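Local coordinates for protein LbaCas13a H328A (C2c2) (Lachnospiraceae bacterium NK4A179, PDB 5WLH) that binds its precursor CRISPR RNA and, as an RNA-guided Cas13a nuclease, cleaves RNA targets, and as in its family probably also processes that precursor, at residues Lys17-Ala25 against Arg56-Ser64. Sequence-based numbering, arbitrary orientation.
Sequences KLTVNAKTA and RYIESRLKS. With nucleotides of chain B.
The guanidinium of Arg61 receives CG1 of Val20 over one face, 4.0 Å from CZ, while the carbonyl oxygen of Leu18 meets it at the edge, near its plane. The ring of Tyr57 has CB of Asn21 and CA of Thr19 at its edge, and CG of Arg61 itself lies over one face, offset toward the rim. Bends at chi2 (-81°) and chi3 (-44°) fold Arg61 back so that NE points at Leu18 O in a nearly straight hydrogen bond whose 2.4 Å length is implausibly short and so doubtful in detail. NH1 donates a bent hydrogen bond to Lys17 O at 3.1 Å, from above the carbonyl plane rather than along a lone pair. A methionine in place of Arg61 would probably leave both carbonyls without these donors and the turn less firmly tied to the helix. OH of Tyr57 accepts a weak hydrogen bond from Asn21 N (3.2 Å). Beside these bonds, CD1 of Leu18 packs on CD2 of Leu62 at 3.6 Å, and Val239 of helix 233-244 also touches Leu18. The same turn faces the RNA: Thr19 binds OP1 of G23 of chain B through its backbone N (3.0 Å) and through OG1 (2.6 Å), the hydroxyl lying between backbone N and carbonyl carbon (chi1 66°). Farther along, Thr24 OG1 shares a hydrogen bond with O2' of G23 of chain B. Helix 51-64 thus backs a type I beta turn, Lys17 to Val20, that leads toward the hairpin of strands 22-28 and 33-39 and forms part of a crRNA-binding surface contacting phosphate and ribose.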
loop_
_atom_site.group_PDB
_atom_site.type_symbol
_atom_site.label_atom_id
_atom_site.label_comp_id
_atom_site.label_asym_id
_atom_site.label_seq_id
_atom_site.Cartn_x
_atom_site.Cartn_y
_atom_site.Cartn_z
ATOM N N LYS A 17 -15.547 -13.540 12.138
ATOM C CA LYS A 17 -14.259 -14.228 12.068
ATOM C C LYS A 17 -14.040 -15.097 13.311
ATOM O O LYS A 17 -14.276 -14.654 14.437
ATOM C CB LYS A 17 -13.125 -13.215 11.908
ATOM C CG LYS A 17 -11.737 -13.822 11.909
ATOM C CD LYS A 17 -10.679 -12.735 11.823
ATOM C CE LYS A 17 -10.753 -12.014 10.483
ATOM N NZ LYS A 17 -10.136 -10.655 10.538
ATOM N N LEU A 18 -13.594 -16.338 13.089
ATOM C CA LEU A 18 -13.554 -17.327 14.165
ATOM C C LEU A 18 -12.671 -16.869 15.319
ATOM O O LEU A 18 -13.083 -16.911 16.484
ATOM C CB LEU A 18 -13.071 -18.673 13.622
ATOM C CG LEU A 18 -13.318 -19.864 14.553
ATOM C CD1 LEU A 18 -14.804 -19.921 14.895
ATOM C CD2 LEU A 18 -12.873 -21.153 13.913
ATOM N N THR A 19 -11.449 -16.433 15.016
ATOM C CA THR A 19 -10.466 -16.038 16.026
ATOM C C THR A 19 -10.460 -14.532 16.264
ATOM O O THR A 19 -9.396 -13.916 16.386
ATOM C CB THR A 19 -9.076 -16.508 15.613
ATOM O OG1 THR A 19 -8.681 -15.798 14.433
ATOM C CG2 THR A 19 -9.070 -18.007 15.324
ATOM N N VAL A 20 -11.639 -13.911 16.336
ATOM C CA VAL A 20 -11.715 -12.459 16.459
ATOM C C VAL A 20 -11.083 -11.977 17.764
ATOM O O VAL A 20 -10.551 -10.862 17.824
ATOM C CB VAL A 20 -13.184 -12.006 16.321
ATOM C CG1 VAL A 20 -14.023 -12.555 17.468
ATOM C CG2 VAL A 20 -13.283 -10.487 16.234
ATOM N N ASN A 21 -11.113 -12.804 18.818
ATOM C CA ASN A 21 -10.505 -12.428 20.095
ATOM C C ASN A 21 -8.987 -12.361 19.996
ATOM O O ASN A 21 -8.352 -11.483 20.593
ATOM C CB ASN A 21 -10.870 -13.437 21.189
ATOM C CG ASN A 21 -12.348 -13.484 21.497
ATOM O OD1 ASN A 21 -13.186 -13.501 20.596
ATOM N ND2 ASN A 21 -12.677 -13.538 22.785
ATOM N N ALA A 22 -8.390 -13.296 19.266
ATOM C CA ALA A 22 -6.990 -13.640 19.425
ATOM C C ALA A 22 -6.198 -13.294 18.170
ATOM O O ALA A 22 -6.748 -13.011 17.103
ATOM C CB ALA A 22 -6.859 -15.129 19.755
ATOM N N LYS A 23 -4.887 -13.296 18.314
ATOM C CA LYS A 23 -4.014 -13.220 17.157
ATOM C C LYS A 23 -3.333 -14.557 16.957
ATOM O O LYS A 23 -3.262 -15.389 17.866
ATOM C CB LYS A 23 -2.986 -12.108 17.324
ATOM C CG LYS A 23 -3.635 -10.754 17.583
ATOM C CD LYS A 23 -2.641 -9.618 17.453
ATOM C CE LYS A 23 -3.354 -8.281 17.327
ATOM N NZ LYS A 23 -3.666 -7.941 15.917
ATOM N N THR A 24 -2.819 -14.768 15.755
ATOM C CA THR A 24 -1.974 -15.922 15.513
ATOM C C THR A 24 -0.556 -15.449 15.250
ATOM O O THR A 24 -0.330 -14.314 14.824
ATOM C CB THR A 24 -2.458 -16.766 14.329
ATOM O OG1 THR A 24 -2.140 -16.095 13.102
ATOM C CG2 THR A 24 -3.956 -16.976 14.405
ATOM N N ALA A 25 0.395 -16.320 15.551
ATOM C CA ALA A 25 1.775 -16.096 15.179
ATOM C C ALA A 25 2.360 -17.449 14.861
ATOM O O ALA A 25 1.775 -18.486 15.174
ATOM C CB ALA A 25 2.572 -15.397 16.295
ATOM N N ARG A 56 -9.752 -25.455 23.293
ATOM C CA ARG A 56 -10.995 -25.032 23.927
ATOM C C ARG A 56 -11.452 -23.684 23.400
ATOM O O ARG A 56 -12.659 -23.429 23.300
ATOM C CB ARG A 56 -10.822 -24.968 25.448
ATOM C CG ARG A 56 -12.013 -24.357 26.189
ATOM C CD ARG A 56 -11.617 -23.158 27.061
ATOM N NE ARG A 56 -11.570 -21.893 26.320
ATOM C CZ ARG A 56 -12.559 -21.005 26.286
ATOM N NH1 ARG A 56 -13.689 -21.240 26.947
ATOM N NH2 ARG A 56 -12.426 -19.883 25.588
ATOM N N TYR A 57 -10.504 -22.800 23.082
ATOM C CA TYR A 57 -10.869 -21.507 22.527
ATOM C C TYR A 57 -11.584 -21.675 21.190
ATOM O O TYR A 57 -12.607 -21.025 20.937
ATOM C CB TYR A 57 -9.621 -20.634 22.375
ATOM C CG TYR A 57 -9.889 -19.379 21.609
ATOM C CD1 TYR A 57 -10.369 -18.246 22.245
ATOM C CD2 TYR A 57 -9.698 -19.334 20.236
ATOM C CE1 TYR A 57 -10.630 -17.094 21.532
ATOM C CE2 TYR A 57 -9.955 -18.197 19.523
ATOM C CZ TYR A 57 -10.422 -17.082 20.174
ATOM O OH TYR A 57 -10.681 -15.950 19.440
ATOM N N ILE A 58 -11.051 -22.527 20.320
ATOM C CA ILE A 58 -11.700 -22.771 19.035
ATOM C C ILE A 58 -13.077 -23.384 19.261
ATOM O O ILE A 58 -14.084 -22.883 18.749
ATOM C CB ILE A 58 -10.811 -23.663 18.151
ATOM C CG1 ILE A 58 -9.517 -22.915 17.798
ATOM C CG2 ILE A 58 -11.553 -24.094 16.889
ATOM C CD1 ILE A 58 -9.777 -21.603 17.054
ATOM N N GLU A 59 -13.140 -24.445 20.076
ATOM C CA GLU A 59 -14.422 -25.064 20.425
ATOM C C GLU A 59 -15.437 -24.026 20.883
ATOM O O GLU A 59 -16.574 -23.992 20.400
ATOM C CB GLU A 59 -14.235 -26.112 21.528
ATOM C CG GLU A 59 -13.456 -27.361 21.154
ATOM C CD GLU A 59 -13.272 -28.312 22.339
ATOM O OE1 GLU A 59 -14.268 -28.941 22.764
ATOM O OE2 GLU A 59 -12.132 -28.427 22.851
ATOM N N SER A 60 -15.041 -23.171 21.829
ATOM C CA SER A 60 -15.973 -22.194 22.380
ATOM C C SER A 60 -16.451 -21.211 21.315
ATOM O O SER A 60 -17.629 -20.838 21.292
ATOM C CB SER A 60 -15.324 -21.444 23.542
ATOM O OG SER A 60 -15.823 -20.120 23.604
ATOM N N ARG A 61 -15.551 -20.773 20.429
ATOM C CA ARG A 61 -15.949 -19.847 19.373
ATOM C C ARG A 61 -16.904 -20.509 18.387
ATOM O O ARG A 61 -17.799 -19.845 17.849
ATOM C CB ARG A 61 -14.718 -19.319 18.640
ATOM C CG ARG A 61 -13.871 -18.353 19.461
ATOM C CD ARG A 61 -14.457 -16.949 19.434
ATOM N NE ARG A 61 -14.886 -16.571 18.090
ATOM C CZ ARG A 61 -16.063 -16.022 17.802
ATOM N NH1 ARG A 61 -16.363 -15.717 16.543
ATOM N NH2 ARG A 61 -16.942 -15.784 18.770
ATOM N N LEU A 62 -16.730 -21.809 18.148
ATOM C CA LEU A 62 -17.611 -22.527 17.234
ATOM C C LEU A 62 -19.017 -22.649 17.808
ATOM O O LEU A 62 -20.002 -22.294 17.149
ATOM C CB LEU A 62 -17.027 -23.904 16.934
ATOM C CG LEU A 62 -15.838 -23.812 15.977
ATOM C CD1 LEU A 62 -15.182 -25.163 15.794
ATOM C CD2 LEU A 62 -16.294 -23.224 14.632
ATOM N N LYS A 63 -19.130 -23.145 19.037
ATOM C CA LYS A 63 -20.431 -23.315 19.670
ATOM C C LYS A 63 -21.113 -21.992 19.998
ATOM O O LYS A 63 -22.274 -22.006 20.423
ATOM C CB LYS A 63 -20.269 -24.183 20.919
ATOM C CG LYS A 63 -20.152 -25.670 20.588
ATOM C CD LYS A 63 -20.968 -26.005 19.325
ATOM C CE LYS A 63 -20.841 -27.463 18.912
ATOM N NZ LYS A 63 -19.823 -27.617 17.846
ATOM N N SER A 64 -20.431 -20.862 19.796
ATOM C CA SER A 64 -21.080 -19.559 19.896
ATOM C C SER A 64 -22.247 -19.448 18.920
ATOM O O SER A 64 -23.341 -19.002 19.287
ATOM C CB SER A 64 -20.063 -18.451 19.627
ATOM O OG SER A 64 -19.988 -17.544 20.707
ATOM P P G B 23 -9.755 -17.373 11.095
ATOM O OP1 G B 23 -10.043 -16.631 12.358
ATOM O OP2 G B 23 -10.460 -16.995 9.856
ATOM O "O5'" G B 23 -8.208 -17.314 10.748
ATOM C "C5'" G B 23 -7.253 -17.664 11.736
ATOM C "C4'" G B 23 -5.862 -17.586 11.177
ATOM O "O4'" G B 23 -5.740 -18.419 10.003
ATOM C "C3'" G B 23 -5.429 -16.224 10.693
ATOM O "O3'" G B 23 -5.076 -15.361 11.759
ATOM C "C2'" G B 23 -4.273 -16.559 9.767
ATOM O "O2'" G B 23 -3.112 -16.876 10.531
ATOM C "C1'" G B 23 -4.781 -17.852 9.122
ATOM N N9 G B 23 -5.432 -17.621 7.818
ATOM C C8 G B 23 -6.781 -17.562 7.550
ATOM N N7 G B 23 -7.028 -17.372 6.270
ATOM C C5 G B 23 -5.760 -17.336 5.669
ATOM C C6 G B 23 -5.378 -17.160 4.315
ATOM O O6 G B 23 -6.131 -17.014 3.341
ATOM N N1 G B 23 -3.987 -17.186 4.149
ATOM C C2 G B 23 -3.082 -17.335 5.181
ATOM N N2 G B 23 -1.769 -17.339 4.894
ATOM N N3 G B 23 -3.438 -17.502 6.446
ATOM C C4 G B 23 -4.775 -17.477 6.612
ATOM P P A B 26 1.543 -8.602 6.836
ATOM O OP1 A B 26 2.033 -7.790 5.695
ATOM O OP2 A B 26 0.293 -9.391 6.776
ATOM O "O5'" A B 26 2.699 -9.605 7.253
ATOM C "C5'" A B 26 4.074 -9.234 7.221
ATOM C "C4'" A B 26 4.922 -10.468 7.044
ATOM O "O4'" A B 26 4.833 -11.271 8.253
ATOM C "C3'" A B 26 4.460 -11.371 5.907
ATOM O "O3'" A B 26 5.580 -12.084 5.395
ATOM C "C2'" A B 26 3.522 -12.336 6.625
ATOM O "O2'" A B 26 3.272 -13.554 5.958
ATOM C "C1'" A B 26 4.241 -12.525 7.963
ATOM N N9 A B 26 3.295 -12.817 9.035
ATOM C C8 A B 26 2.642 -11.904 9.822
ATOM N N7 A B 26 1.802 -12.469 10.670
ATOM C C5 A B 26 1.932 -13.817 10.411
ATOM C C6 A B 26 1.309 -14.933 10.999
ATOM N N6 A B 26 0.402 -14.797 11.979
ATOM N N1 A B 26 1.622 -16.145 10.517
ATOM C C2 A B 26 2.531 -16.246 9.530
ATOM N N3 A B 26 3.183 -15.264 8.909
ATOM C C4 A B 26 2.839 -14.061 9.409
#